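Local coordinates for protein CurH (PDB 3KG7) that probably dehydrates a beta-hydroxyacyl intermediate during assembly of the polyketide curacin, as a dehydratase domain with a double hotdog fold, at residues V8-L12 with F193-E198; T24-I30 with R86-L92; D45-I49 with P76-A80; Q101-S107 with Q118-V124. The contacts are given in a common frame with arbitrary orientation. Residue numbers count along the deposited sequence, not the author numbering.

Contact 1. Residues V8-L12 with F193-E198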
loop_
_atom_site.group_PDB
_atom_site.type_symbol
_atom_site.label_atom_id
_atom_site.label_comp_id
_atom_site.label_asym_id
_atom_site.label_seq_id
_atom_site.Cartn_x
_atom_site.Cartn_y
_atom_site.Cartn_z
ATOM N N VAL C 8 -13.628 4.841 -1.186
ATOM C CA VAL C 8 -12.640 5.931 -1.345
ATOM C C VAL C 8 -13.106 7.305 -0.842
ATOM O O VAL C 8 -14.114 7.854 -1.295
ATOM C CB VAL C 8 -12.126 6.038 -2.829
ATOM C CG1 VAL C 8 -13.284 5.913 -3.848
ATOM C CG2 VAL C 8 -11.346 7.320 -3.063
ATOM N N HIS C 9 -12.344 7.848 0.096
ATOM C CA HIS C 9 -12.542 9.195 0.614
ATOM C C HIS C 9 -12.197 10.223 -0.459
ATOM O O HIS C 9 -11.151 10.124 -1.103
ATOM C CB HIS C 9 -11.624 9.397 1.815
ATOM C CG HIS C 9 -12.028 10.525 2.708
ATOM N ND1 HIS C 9 -11.279 11.675 2.840
ATOM C CD2 HIS C 9 -13.095 10.673 3.532
ATOM C CE1 HIS C 9 -11.870 12.487 3.698
ATOM N NE2 HIS C 9 -12.975 11.902 4.133
ATOM N N ARG C 10 -13.074 11.205 -0.646
ATOM C CA ARG C 10 -12.839 12.293 -1.605
ATOM C C ARG C 10 -11.478 12.970 -1.465
ATOM O O ARG C 10 -10.822 13.266 -2.469
ATOM C CB ARG C 10 -13.935 13.361 -1.514
ATOM C CG ARG C 10 -14.706 13.539 -2.797
ATOM C CD ARG C 10 -15.172 14.971 -3.012
ATOM N NE ARG C 10 -14.961 15.388 -4.398
ATOM C CZ ARG C 10 -15.747 15.061 -5.424
ATOM N NH1 ARG C 10 -16.826 14.308 -5.242
ATOM N NH2 ARG C 10 -15.449 15.487 -6.644
ATOM N N LEU C 11 -11.066 13.222 -0.221
ATOM C CA LEU C 11 -9.832 13.946 0.049
ATOM C C LEU C 11 -8.591 13.048 0.055
ATOM O O LEU C 11 -7.589 13.374 -0.578
ATOM C CB LEU C 11 -9.941 14.722 1.363
ATOM C CG LEU C 11 -8.753 15.594 1.785
ATOM C CD1 LEU C 11 -8.602 16.792 0.899
ATOM C CD2 LEU C 11 -8.921 16.043 3.225
ATOM N N LEU C 12 -8.660 11.923 0.760
ATOM C CA LEU C 12 -7.484 11.089 0.961
ATOM C C LEU C 12 -7.278 10.009 -0.106
ATOM O O LEU C 12 -6.155 9.555 -0.322
ATOM C CB LEU C 12 -7.524 10.454 2.350
ATOM C CG LEU C 12 -7.132 11.337 3.532
ATOM C CD1 LEU C 12 -7.362 10.564 4.803
ATOM C CD2 LEU C 12 -5.691 11.764 3.440
ATOM N N PHE C 193 -20.319 20.982 -2.318
ATOM C CA PHE C 193 -20.566 19.588 -2.723
ATOM C C PHE C 193 -19.376 18.665 -2.493
ATOM O O PHE C 193 -19.534 17.450 -2.350
ATOM C CB PHE C 193 -20.946 19.520 -4.207
ATOM C CG PHE C 193 -21.074 18.110 -4.755
ATOM C CD1 PHE C 193 -22.314 17.478 -4.806
ATOM C CD2 PHE C 193 -19.956 17.422 -5.237
ATOM C CE1 PHE C 193 -22.444 16.183 -5.327
ATOM C CE2 PHE C 193 -20.073 16.119 -5.749
ATOM C CZ PHE C 193 -21.322 15.503 -5.803
ATOM N N GLN C 194 -18.184 19.241 -2.488
ATOM C CA GLN C 194 -16.948 18.459 -2.438
ATOM C C GLN C 194 -16.533 18.056 -1.028
ATOM O O GLN C 194 -15.644 17.217 -0.855
ATOM C CB GLN C 194 -15.795 19.226 -3.100
ATOM C CG GLN C 194 -16.116 19.732 -4.504
ATOM C CD GLN C 194 -14.875 20.032 -5.320
ATOM O OE1 GLN C 194 -14.078 19.138 -5.604
ATOM N NE2 GLN C 194 -14.712 21.291 -5.715
ATOM N N LEU C 195 -17.158 18.659 -0.020
ATOM C CA LEU C 195 -16.794 18.368 1.356
ATOM C C LEU C 195 -17.278 16.977 1.759
ATOM O O LEU C 195 -18.338 16.530 1.315
ATOM C CB LEU C 195 -17.304 19.458 2.299
ATOM C CG LEU C 195 -16.761 20.868 2.031
ATOM C CD1 LEU C 195 -17.061 21.801 3.184
ATOM C CD2 LEU C 195 -15.274 20.852 1.779
ATOM N N ALA C 196 -16.478 16.294 2.578
ATOM C CA ALA C 196 -16.701 14.882 2.903
ATOM C C ALA C 196 -16.401 14.544 4.370
ATOM O O ALA C 196 -15.825 13.491 4.680
ATOM C CB ALA C 196 -15.866 13.989 1.962
ATOM N N GLY C 197 -16.781 15.437 5.274
ATOM C CA GLY C 197 -16.674 15.148 6.694
ATOM C C GLY C 197 -15.265 15.190 7.240
ATOM O O GLY C 197 -15.038 14.842 8.396
ATOM N N GLU C 198 -14.312 15.607 6.413
ATOM C CA GLU C 198 -12.959 15.896 6.888
ATOM C C GLU C 198 -12.973 17.131 7.820
ATOM O O GLU C 198 -13.762 18.061 7.611
ATOM C CB GLU C 198 -11.981 16.055 5.705
ATOM C CG GLU C 198 -12.138 17.309 4.820
ATOM C CD GLU C 198 -13.428 17.340 4.008
ATOM O OE1 GLU C 198 -13.640 16.455 3.150
ATOM O OE2 GLU C 198 -14.233 18.269 4.223
#
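In this double hotdog dehydratase two loops from the two halves of the chain meet outside the sheet: the one ahead of strand 14-17 and the one between strand 181-186 and helix 202-207. At Phe-193 the ring is approached by the guanidinium of Arg-10, with NH1 3.8 Å from CE2. Gln-194 follows, its CG lying over one face of that guanidinium while its carbonyl O sits 3.1 Å from Arg-10 CD. Arg-10 NH2 makes a weak hydrogen bond outside the two loops, to the O of Asn-34. Ala-196 sets its CB 4.0 Å from Arg-10 CB, and its O accepts a weak hydrogen bond from His-9 NE2 at 3.3 Å, the one hydrogen bond between the loops. Gly-197, at positive phi, turns the chain so that Glu-198 reaches back, its OE1 accepting the Ala-196 N at 2.9 Å. The aliphatic part of Glu-198 meets Leu-11, CG to CD2 3.8 Å.

Contact 2. Residues T24-I30 with R86-L92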
loop_
_atom_site.group_PDB
_atom_site.type_symbol
_atom_site.label_atom_id
_atom_site.label_comp_id
_atom_site.label_asym_id
_atom_site.label_seq_id
_atom_site.Cartn_x
_atom_site.Cartn_y
_atom_site.Cartn_z
ATOM N N THR C 24 0.407 3.174 6.914
ATOM C CA THR C 24 -0.829 3.413 6.197
ATOM C C THR C 24 -0.530 4.290 4.989
ATOM O O THR C 24 0.115 5.339 5.113
ATOM C CB THR C 24 -1.845 4.125 7.105
ATOM O OG1 THR C 24 -1.974 3.399 8.331
ATOM C CG2 THR C 24 -3.206 4.196 6.449
ATOM N N ILE C 25 -0.968 3.848 3.815
ATOM C CA ILE C 25 -0.823 4.658 2.605
ATOM C C ILE C 25 -2.197 5.080 2.160
ATOM O O ILE C 25 -3.100 4.256 2.079
ATOM C CB ILE C 25 -0.163 3.908 1.414
ATOM C CG1 ILE C 25 1.128 3.223 1.827
ATOM C CG2 ILE C 25 0.160 4.871 0.266
ATOM C CD1 ILE C 25 1.615 2.224 0.793
ATOM N N TYR C 26 -2.345 6.370 1.876
ATOM C CA TYR C 26 -3.514 6.877 1.199
ATOM C C TYR C 26 -3.137 7.250 -0.232
ATOM O O TYR C 26 -2.351 8.173 -0.463
ATOM C CB TYR C 26 -4.073 8.070 1.953
ATOM C CG TYR C 26 -4.484 7.759 3.381
ATOM C CD1 TYR C 26 -5.812 7.428 3.693
ATOM C CD2 TYR C 26 -3.549 7.808 4.429
ATOM C CE1 TYR C 26 -6.200 7.146 5.001
ATOM C CE2 TYR C 26 -3.931 7.526 5.748
ATOM C CZ TYR C 26 -5.257 7.199 6.021
ATOM O OH TYR C 26 -5.644 6.921 7.315
ATOM N N HIS C 27 -3.676 6.514 -1.198
ATOM C CA HIS C 27 -3.303 6.734 -2.587
ATOM C C HIS C 27 -4.486 7.092 -3.462
ATOM O O HIS C 27 -5.554 6.499 -3.339
ATOM C CB HIS C 27 -2.541 5.531 -3.139
ATOM C CG HIS C 27 -3.331 4.265 -3.171
ATOM N ND1 HIS C 27 -3.830 3.731 -4.341
ATOM C CD2 HIS C 27 -3.695 3.413 -2.181
ATOM C CE1 HIS C 27 -4.468 2.604 -4.072
ATOM N NE2 HIS C 27 -4.403 2.389 -2.770
ATOM N N GLN C 28 -4.288 8.073 -4.338
ATOM C CA GLN C 28 -5.320 8.515 -5.276
ATOM C C GLN C 28 -4.681 9.154 -6.487
ATOM O O GLN C 28 -3.506 9.516 -6.461
ATOM C CB GLN C 28 -6.240 9.546 -4.624
ATOM C CG GLN C 28 -5.575 10.897 -4.399
ATOM C CD GLN C 28 -6.364 11.788 -3.476
ATOM O OE1 GLN C 28 -7.571 11.951 -3.644
ATOM N NE2 GLN C 28 -5.688 12.377 -2.490
ATOM N N ASP C 29 -5.473 9.316 -7.539
ATOM C CA ASP C 29 -5.039 10.058 -8.707
ATOM C C ASP C 29 -5.622 11.458 -8.652
ATOM O O ASP C 29 -6.844 11.631 -8.659
ATOM C CB ASP C 29 -5.430 9.320 -9.990
ATOM C CG ASP C 29 -4.568 8.087 -10.233
ATOM O OD1 ASP C 29 -4.237 7.807 -11.401
ATOM O OD2 ASP C 29 -4.199 7.401 -9.253
ATOM N N ILE C 30 -4.748 12.456 -8.581
ATOM C CA ILE C 30 -5.197 13.829 -8.479
ATOM C C ILE C 30 -5.213 14.484 -9.844
ATOM O O ILE C 30 -4.212 14.484 -10.552
ATOM C CB ILE C 30 -4.353 14.640 -7.488
ATOM C CG1 ILE C 30 -4.386 13.965 -6.109
ATOM C CG2 ILE C 30 -4.852 16.096 -7.437
ATOM C CD1 ILE C 30 -3.740 14.764 -4.969
ATOM N N ARG C 86 -1.802 13.308 -11.591
ATOM C CA ARG C 86 -0.672 12.982 -10.739
ATOM C C ARG C 86 -1.053 11.911 -9.732
ATOM O O ARG C 86 -1.964 12.090 -8.928
ATOM C CB ARG C 86 -0.137 14.238 -10.040
ATOM C CG ARG C 86 0.474 15.217 -11.013
ATOM C CD ARG C 86 1.638 15.937 -10.406
ATOM N NE ARG C 86 2.829 15.769 -11.227
ATOM C CZ ARG C 86 3.896 15.074 -10.865
ATOM N NH1 ARG C 86 3.958 14.487 -9.678
ATOM N NH2 ARG C 86 4.913 14.977 -11.693
ATOM N N GLU C 87 -0.357 10.785 -9.820
ATOM C CA GLU C 87 -0.486 9.669 -8.894
ATOM C C GLU C 87 0.090 10.103 -7.543
ATOM O O GLU C 87 1.292 10.322 -7.425
ATOM C CB GLU C 87 0.318 8.509 -9.473
ATOM C CG GLU C 87 0.169 7.170 -8.794
ATOM C CD GLU C 87 0.909 6.065 -9.546
ATOM O OE1 GLU C 87 0.906 6.095 -10.799
ATOM O OE2 GLU C 87 1.484 5.174 -8.887
ATOM N N THR C 88 -0.764 10.235 -6.534
ATOM C CA THR C 88 -0.365 10.839 -5.268
ATOM C C THR C 88 -0.417 9.839 -4.111
ATOM O O THR C 88 -1.299 8.992 -4.064
ATOM C CB THR C 88 -1.255 12.058 -4.979
ATOM O OG1 THR C 88 -1.389 12.834 -6.179
ATOM C CG2 THR C 88 -0.659 12.926 -3.889
ATOM N N GLN C 89 0.539 9.935 -3.191
ATOM C CA GLN C 89 0.613 9.021 -2.056
ATOM C C GLN C 89 0.962 9.773 -0.788
ATOM O O GLN C 89 1.988 10.456 -0.732
ATOM C CB GLN C 89 1.649 7.924 -2.306
ATOM C CG GLN C 89 1.212 6.878 -3.320
ATOM C CD GLN C 89 2.084 5.639 -3.321
ATOM O OE1 GLN C 89 3.010 5.515 -2.524
ATOM N NE2 GLN C 89 1.794 4.712 -4.226
ATOM N N LEU C 90 0.093 9.667 0.217
ATOM C CA LEU C 90 0.383 10.187 1.549
ATOM C C LEU C 90 0.742 8.993 2.416
ATOM O O LEU C 90 -0.064 8.069 2.571
ATOM C CB LEU C 90 -0.821 10.934 2.118
ATOM C CG LEU C 90 -0.651 11.606 3.484
ATOM C CD1 LEU C 90 -1.591 12.799 3.627
ATOM C CD2 LEU C 90 -0.865 10.616 4.632
HETATM N N MSE C 91 1.952 9.005 2.963
HETATM C CA MSE C 91 2.456 7.890 3.743
HETATM C C MSE C 91 2.482 8.254 5.233
HETATM O O MSE C 91 3.159 9.201 5.651
HETATM C CB MSE C 91 3.836 7.487 3.208
HETATM C CG MSE C 91 4.577 6.397 3.985
HETATM SE SE MSE C 91 3.870 4.576 3.762
HETATM C CE MSE C 91 5.573 3.674 3.397
ATOM N N LEU C 92 1.709 7.514 6.019
ATOM C CA LEU C 92 1.616 7.741 7.457
ATOM C C LEU C 92 2.398 6.651 8.157
ATOM O O LEU C 92 1.985 5.488 8.179
ATOM C CB LEU C 92 0.153 7.740 7.900
ATOM C CG LEU C 92 -0.231 7.731 9.377
ATOM C CD1 LEU C 92 0.044 9.080 9.989
ATOM C CD2 LEU C 92 -1.695 7.388 9.514
#
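Tyr-26 lays its ring beside two leucines of the neighbouring strand, CD2 lying 3.9 Å from Leu-90 CD2, while Leu-92 CD2 comes to the ring edge, 4.4 Å from CE2. The strands, 24-30 and 86-92, are antiparallel neighbours in the hotdog sheet, their segment axes 4.7 Å apart at closest approach and their directions 151° apart. Four hydrogen-bonded pairs hold them, each closed by two backbone bonds: Thr-24 with Leu-92, Tyr-26 with Leu-90, Gln-28 with Thr-88, and Ile-30 with Arg-86. Between these lie the non-hydrogen-bonded pairs, where CA-H groups approach carbonyls, as His-27 CA does Thr-88 O at 3.4 Å.

The face bearing Tyr-26, Gln-28 and Leu-90 packs on helix 52-62, the helix wrapped by the sheet in a hotdog fold. On the other face, Ile-25, His-27, Gln-89 and Met-91 meet the second subunit, where the Gln-89 amide bonds to Glu-17 O and Ala-19 N of that chain. The sheet therefore serves core and dimer at once. Ile-25 CG1 touches the selenium of Met-91 at 3.6 Å, and at the opposite end of the ladder Ile-30 CG1 lies 3.2 Å from Thr-88 OG1, whose hydroxyl is bonded to Arg-86 O at 2.9 Å.

Contact 3. Residues D45-I49 with P76-A80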
loop_
_atom_site.group_PDB
_atom_site.type_symbol
_atom_site.label_atom_id
_atom_site.label_comp_id
_atom_site.label_asym_id
_atom_site.label_seq_id
_atom_site.Cartn_x
_atom_site.Cartn_y
_atom_site.Cartn_z
ATOM N N ASP C 45 -0.958 31.465 -13.240
ATOM C CA ASP C 45 -2.016 30.867 -14.062
ATOM C C ASP C 45 -1.873 29.346 -14.214
ATOM O O ASP C 45 -2.245 28.773 -15.242
ATOM C CB ASP C 45 -2.110 31.560 -15.426
ATOM C CG ASP C 45 -3.535 31.646 -15.937
ATOM O OD1 ASP C 45 -4.177 30.597 -16.161
ATOM O OD2 ASP C 45 -4.018 32.777 -16.124
ATOM N N THR C 46 -1.332 28.704 -13.181
ATOM C CA THR C 46 -1.196 27.249 -13.148
ATOM C C THR C 46 -1.907 26.697 -11.911
ATOM O O THR C 46 -1.663 27.157 -10.788
ATOM C CB THR C 46 0.291 26.807 -13.158
ATOM O OG1 THR C 46 0.985 27.472 -14.223
ATOM C CG2 THR C 46 0.415 25.307 -13.349
ATOM N N PRO C 47 -2.808 25.722 -12.110
ATOM C CA PRO C 47 -3.436 25.088 -10.956
ATOM C C PRO C 47 -2.374 24.430 -10.085
ATOM O O PRO C 47 -1.615 23.571 -10.557
ATOM C CB PRO C 47 -4.356 24.032 -11.583
ATOM C CG PRO C 47 -4.582 24.512 -12.996
ATOM C CD PRO C 47 -3.291 25.160 -13.387
ATOM N N VAL C 48 -2.310 24.867 -8.828
ATOM C CA VAL C 48 -1.337 24.365 -7.855
ATOM C C VAL C 48 -2.034 24.075 -6.541
ATOM O O VAL C 48 -2.914 24.831 -6.133
ATOM C CB VAL C 48 -0.226 25.411 -7.582
ATOM C CG1 VAL C 48 0.700 24.940 -6.467
ATOM C CG2 VAL C 48 0.570 25.714 -8.859
ATOM N N ILE C 49 -1.629 22.986 -5.887
ATOM C CA ILE C 49 -2.110 22.621 -4.544
ATOM C C ILE C 49 -1.337 23.404 -3.494
ATOM O O ILE C 49 -0.125 23.202 -3.346
ATOM C CB ILE C 49 -1.859 21.137 -4.237
ATOM C CG1 ILE C 49 -2.592 20.228 -5.216
ATOM C CG2 ILE C 49 -2.255 20.803 -2.792
ATOM C CD1 ILE C 49 -2.360 18.775 -4.928
ATOM N N PRO C 76 5.983 22.074 -5.253
ATOM C CA PRO C 76 4.525 22.036 -5.390
ATOM C C PRO C 76 4.016 20.925 -6.313
ATOM O O PRO C 76 4.711 20.534 -7.256
ATOM C CB PRO C 76 4.190 23.404 -5.999
ATOM C CG PRO C 76 5.444 23.870 -6.622
ATOM C CD PRO C 76 6.567 23.300 -5.824
ATOM N N LEU C 77 2.817 20.425 -6.019
ATOM C CA LEU C 77 2.079 19.577 -6.945
ATOM C C LEU C 77 1.260 20.499 -7.837
ATOM O O LEU C 77 0.303 21.121 -7.376
ATOM C CB LEU C 77 1.170 18.605 -6.181
ATOM C CG LEU C 77 0.684 17.322 -6.867
ATOM C CD1 LEU C 77 0.201 16.331 -5.832
ATOM C CD2 LEU C 77 -0.418 17.580 -7.875
ATOM N N PHE C 78 1.653 20.610 -9.103
ATOM C CA PHE C 78 0.922 21.444 -10.066
ATOM C C PHE C 78 0.360 20.619 -11.227
ATOM O O PHE C 78 0.835 19.517 -11.520
ATOM C CB PHE C 78 1.781 22.614 -10.571
ATOM C CG PHE C 78 3.017 22.194 -11.320
ATOM C CD1 PHE C 78 3.015 22.128 -12.717
ATOM C CD2 PHE C 78 4.189 21.884 -10.639
ATOM C CE1 PHE C 78 4.160 21.747 -13.425
ATOM C CE2 PHE C 78 5.335 21.497 -11.333
ATOM C CZ PHE C 78 5.323 21.431 -12.729
ATOM N N LEU C 79 -0.669 21.153 -11.868
ATOM C CA LEU C 79 -1.291 20.486 -12.997
ATOM C C LEU C 79 -1.082 21.355 -14.222
ATOM O O LEU C 79 -1.813 22.324 -14.446
ATOM C CB LEU C 79 -2.771 20.227 -12.716
ATOM C CG LEU C 79 -3.028 19.489 -11.393
ATOM C CD1 LEU C 79 -4.511 19.278 -11.162
ATOM C CD2 LEU C 79 -2.290 18.153 -11.337
ATOM N N ALA C 80 -0.045 21.018 -14.987
ATOM C CA ALA C 80 0.355 21.805 -16.152
ATOM C C ALA C 80 -0.789 21.911 -17.146
ATOM O O ALA C 80 -1.252 23.004 -17.454
ATOM C CB ALA C 80 1.586 21.195 -16.812
#
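Short extended segments can pair like strands without building a ladder, and this single antiparallel bridge within the N-terminal hotdog is an example. Residues 45-49, running from strand 46-47 toward helix 52-62, lie against the loop between strands 66-73 and 86-92, their end-to-end directions 141° apart. Two backbone hydrogen bonds flank the bridged pair Val-48 and Phe-78, whose CA atoms are 4.3 Å apart. Leu-79 N donates to Pro-47 O at 2.9 Å, and Ile-49 N donates to Leu-77 O at 3.1 Å, both nearly straight. Pro-47, a proline, has no N-H to offer but supplies its carbonyl, which also receives a CA-H contact from Phe-78 CA at 3.3 Å.

Several other polar groups of 45-49 have partners outside the pair of segments. Val-48 bonds through its backbone with His-41, and its O also accepts from the ring atom ND1 of that histidine. The Thr-46 hydroxyl bonds to Tyr-44 O, and Asp-45 forms a salt bridge with Arg-42. Side-chain contact across the bridge is largely apolar. Val-48 touches both Pro-76 and Phe-78, its CG1 3.8 Å from Pro-76 CB and its CG2 3.7 Å from Phe-78 CB. Deeper in, beside Tyr-54 of helix 52-62, Ile-49 CD1 meets Leu-77 CD1 at 3.7 Å.

Contact 4. Residues Q101-S107 with Q118-V124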
loop_
_atom_site.group_PDB
_atom_site.type_symbol
_atom_site.label_atom_id
_atom_site.label_comp_id
_atom_site.label_asym_id
_atom_site.label_seq_id
_atom_site.Cartn_x
_atom_site.Cartn_y
_atom_site.Cartn_z
ATOM N N GLN C 101 4.098 10.186 14.711
ATOM C CA GLN C 101 3.896 9.565 13.398
ATOM C C GLN C 101 4.417 10.496 12.310
ATOM O O GLN C 101 3.920 11.616 12.139
ATOM C CB GLN C 101 2.413 9.259 13.138
ATOM C CG GLN C 101 1.769 8.255 14.078
ATOM C CD GLN C 101 0.242 8.357 14.083
ATOM O OE1 GLN C 101 -0.455 7.534 13.474
ATOM N NE2 GLN C 101 -0.280 9.379 14.755
ATOM N N PHE C 102 5.425 10.034 11.584
ATOM C CA PHE C 102 5.962 10.793 10.464
ATOM C C PHE C 102 5.004 10.674 9.275
ATOM O O PHE C 102 4.398 9.618 9.057
ATOM C CB PHE C 102 7.360 10.287 10.109
ATOM C CG PHE C 102 8.126 11.197 9.202
ATOM C CD1 PHE C 102 8.252 12.553 9.493
ATOM C CD2 PHE C 102 8.748 10.696 8.055
ATOM C CE1 PHE C 102 8.968 13.398 8.642
ATOM C CE2 PHE C 102 9.471 11.529 7.207
ATOM C CZ PHE C 102 9.582 12.881 7.498
ATOM N N VAL C 103 4.840 11.766 8.535
ATOM C CA VAL C 103 3.961 11.785 7.366
ATOM C C VAL C 103 4.721 12.387 6.197
ATOM O O VAL C 103 5.425 13.388 6.356
ATOM C CB VAL C 103 2.681 12.623 7.623
ATOM C CG1 VAL C 103 1.817 12.713 6.362
ATOM C CG2 VAL C 103 1.864 12.053 8.795
ATOM N N GLU C 104 4.600 11.772 5.027
ATOM C CA GLU C 104 5.199 12.350 3.826
ATOM C C GLU C 104 4.278 12.190 2.623
ATOM O O GLU C 104 3.580 11.186 2.506
ATOM C CB GLU C 104 6.604 11.792 3.579
ATOM C CG GLU C 104 6.697 10.279 3.622
ATOM C CD GLU C 104 8.130 9.761 3.693
ATOM O OE1 GLU C 104 9.042 10.520 4.089
ATOM O OE2 GLU C 104 8.338 8.574 3.356
ATOM N N VAL C 105 4.259 13.207 1.762
ATOM C CA VAL C 105 3.406 13.223 0.576
ATOM C C VAL C 105 4.260 13.259 -0.684
ATOM O O VAL C 105 5.071 14.170 -0.871
ATOM C CB VAL C 105 2.441 14.434 0.578
ATOM C CG1 VAL C 105 1.686 14.542 -0.759
ATOM C CG2 VAL C 105 1.465 14.362 1.771
ATOM N N PHE C 106 4.072 12.256 -1.536
ATOM C CA PHE C 106 4.783 12.130 -2.806
ATOM C C PHE C 106 3.785 12.098 -3.957
ATOM O O PHE C 106 2.640 11.674 -3.772
ATOM C CB PHE C 106 5.577 10.817 -2.837
ATOM C CG PHE C 106 6.802 10.809 -1.963
ATOM C CD1 PHE C 106 8.070 10.927 -2.525
ATOM C CD2 PHE C 106 6.696 10.656 -0.582
ATOM C CE1 PHE C 106 9.220 10.912 -1.720
ATOM C CE2 PHE C 106 7.839 10.645 0.231
ATOM C CZ PHE C 106 9.097 10.769 -0.337
ATOM N N SER C 107 4.218 12.541 -5.137
ATOM C CA SER C 107 3.471 12.286 -6.364
ATOM C C SER C 107 4.403 12.092 -7.543
ATOM O O SER C 107 5.558 12.504 -7.495
ATOM C CB SER C 107 2.446 13.385 -6.653
ATOM O OG SER C 107 3.069 14.591 -7.028
ATOM N N GLN C 118 8.614 14.728 -3.915
ATOM C CA GLN C 118 8.033 14.959 -2.602
ATOM C C GLN C 118 7.457 16.369 -2.504
ATOM O O GLN C 118 8.047 17.326 -2.996
ATOM C CB GLN C 118 9.056 14.696 -1.497
ATOM C CG GLN C 118 8.419 14.319 -0.152
ATOM C CD GLN C 118 9.412 14.269 0.996
ATOM O OE1 GLN C 118 10.579 13.914 0.809
ATOM N NE2 GLN C 118 8.951 14.627 2.196
ATOM N N HIS C 119 6.303 16.489 -1.868
ATOM C CA HIS C 119 5.646 17.774 -1.735
ATOM C C HIS C 119 5.588 18.256 -0.288
ATOM O O HIS C 119 5.599 19.469 -0.027
ATOM C CB HIS C 119 4.259 17.712 -2.368
ATOM C CG HIS C 119 4.284 17.272 -3.797
ATOM N ND1 HIS C 119 4.795 18.057 -4.809
ATOM C CD2 HIS C 119 3.878 16.121 -4.381
ATOM C CE1 HIS C 119 4.699 17.410 -5.955
ATOM N NE2 HIS C 119 4.143 16.234 -5.723
ATOM N N ALA C 120 5.548 17.307 0.647
ATOM C CA ALA C 120 5.403 17.646 2.055
ATOM C C ALA C 120 5.950 16.590 3.020
ATOM O O ALA C 120 5.985 15.396 2.707
ATOM C CB ALA C 120 3.941 17.943 2.375
ATOM N N SER C 121 6.382 17.060 4.192
ATOM C CA SER C 121 6.716 16.195 5.317
ATOM C C SER C 121 6.234 16.855 6.598
ATOM O O SER C 121 6.190 18.086 6.683
ATOM C CB SER C 121 8.225 15.969 5.400
ATOM O OG SER C 121 8.915 17.205 5.457
HETATM N N MSE C 122 5.872 16.045 7.583
HETATM C CA MSE C 122 5.490 16.552 8.904
HETATM C C MSE C 122 5.387 15.418 9.917
HETATM O O MSE C 122 5.458 14.242 9.553
HETATM C CB MSE C 122 4.167 17.321 8.843
HETATM C CG MSE C 122 2.957 16.453 8.564
HETATM SE SE MSE C 122 1.632 17.359 7.454
HETATM C CE MSE C 122 2.670 17.494 5.802
ATOM N N SER C 123 5.225 15.786 11.183
ATOM C CA SER C 123 5.000 14.825 12.248
ATOM C C SER C 123 3.681 15.114 12.930
ATOM O O SER C 123 3.370 16.271 13.254
ATOM C CB SER C 123 6.123 14.873 13.282
ATOM O OG SER C 123 7.234 14.074 12.896
ATOM N N VAL C 124 2.897 14.059 13.126
ATOM C CA VAL C 124 1.748 14.113 14.010
ATOM C C VAL C 124 2.303 14.024 15.429
ATOM O O VAL C 124 3.047 13.096 15.746
ATOM C CB VAL C 124 0.797 12.942 13.721
ATOM C CG1 VAL C 124 -0.472 13.033 14.570
ATOM C CG2 VAL C 124 0.445 12.924 12.251
#
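This contact is a beta hairpin interrupted by a classic beta bulge, pairing strands 101-109 and 117-124 in the hotdog sheet, with segment axes 4.6 Å apart at closest approach. Gln-101 with Val-124 and Val-103 with Met-122 are hydrogen-bonded pairs in regular register. At Val-105 the pattern shifts: its N donates to Ala-120 O at 2.9 Å, but its O accepts from His-119 N at 2.8 Å, so two residues face one. Beyond the bulge Phe-106 pairs with Gln-118, whose CG sits over the Phe-106 ring, 3.7 Å from its centroid, in a CH-pi contact. The face carrying Val-103, Val-105, Ala-120 and Met-122 packs on helix 52-62, while Glu-104 and Phe-106 touch the second subunit. At the bulge the His-119 ring meets Ser-107, NE2 to OG, in a very short 2.4 Å hydrogen bond. With His-119 ND1 bonded to Gln-75 O and Ser-107 OG to Arg-86 NH1, the chemistry implies a polar network linking the bulge to strand 86-92 and to the loop after strand 66-73.

Overall arrangement
Sheet order places contacts 2 and 4 side by side, their centres 11 Å apart: strand 86-92 pairs with 24-30 on one flank and with 101-109 on the other, the latter through bonds such as Met-91 N to Glu-104 O at 2.8 Å. Both also reach the second subunit. Contact 1 joins the loop ahead of edge strand 14-17 to a loop of the C-terminal hotdog half, and touches contact 2 where Leu-11 O meets Gln-28 NE2 at 2.9 Å. Contact 3 touches contacts 2 and 4 through Leu-77, whose CD2 is 3.7 Å from Arg-86 CD and whose CD1 is 3.6 Å from Ser-107 OG. Contacts 1 and 3 remain separate, nearest atoms about 8 Å apart.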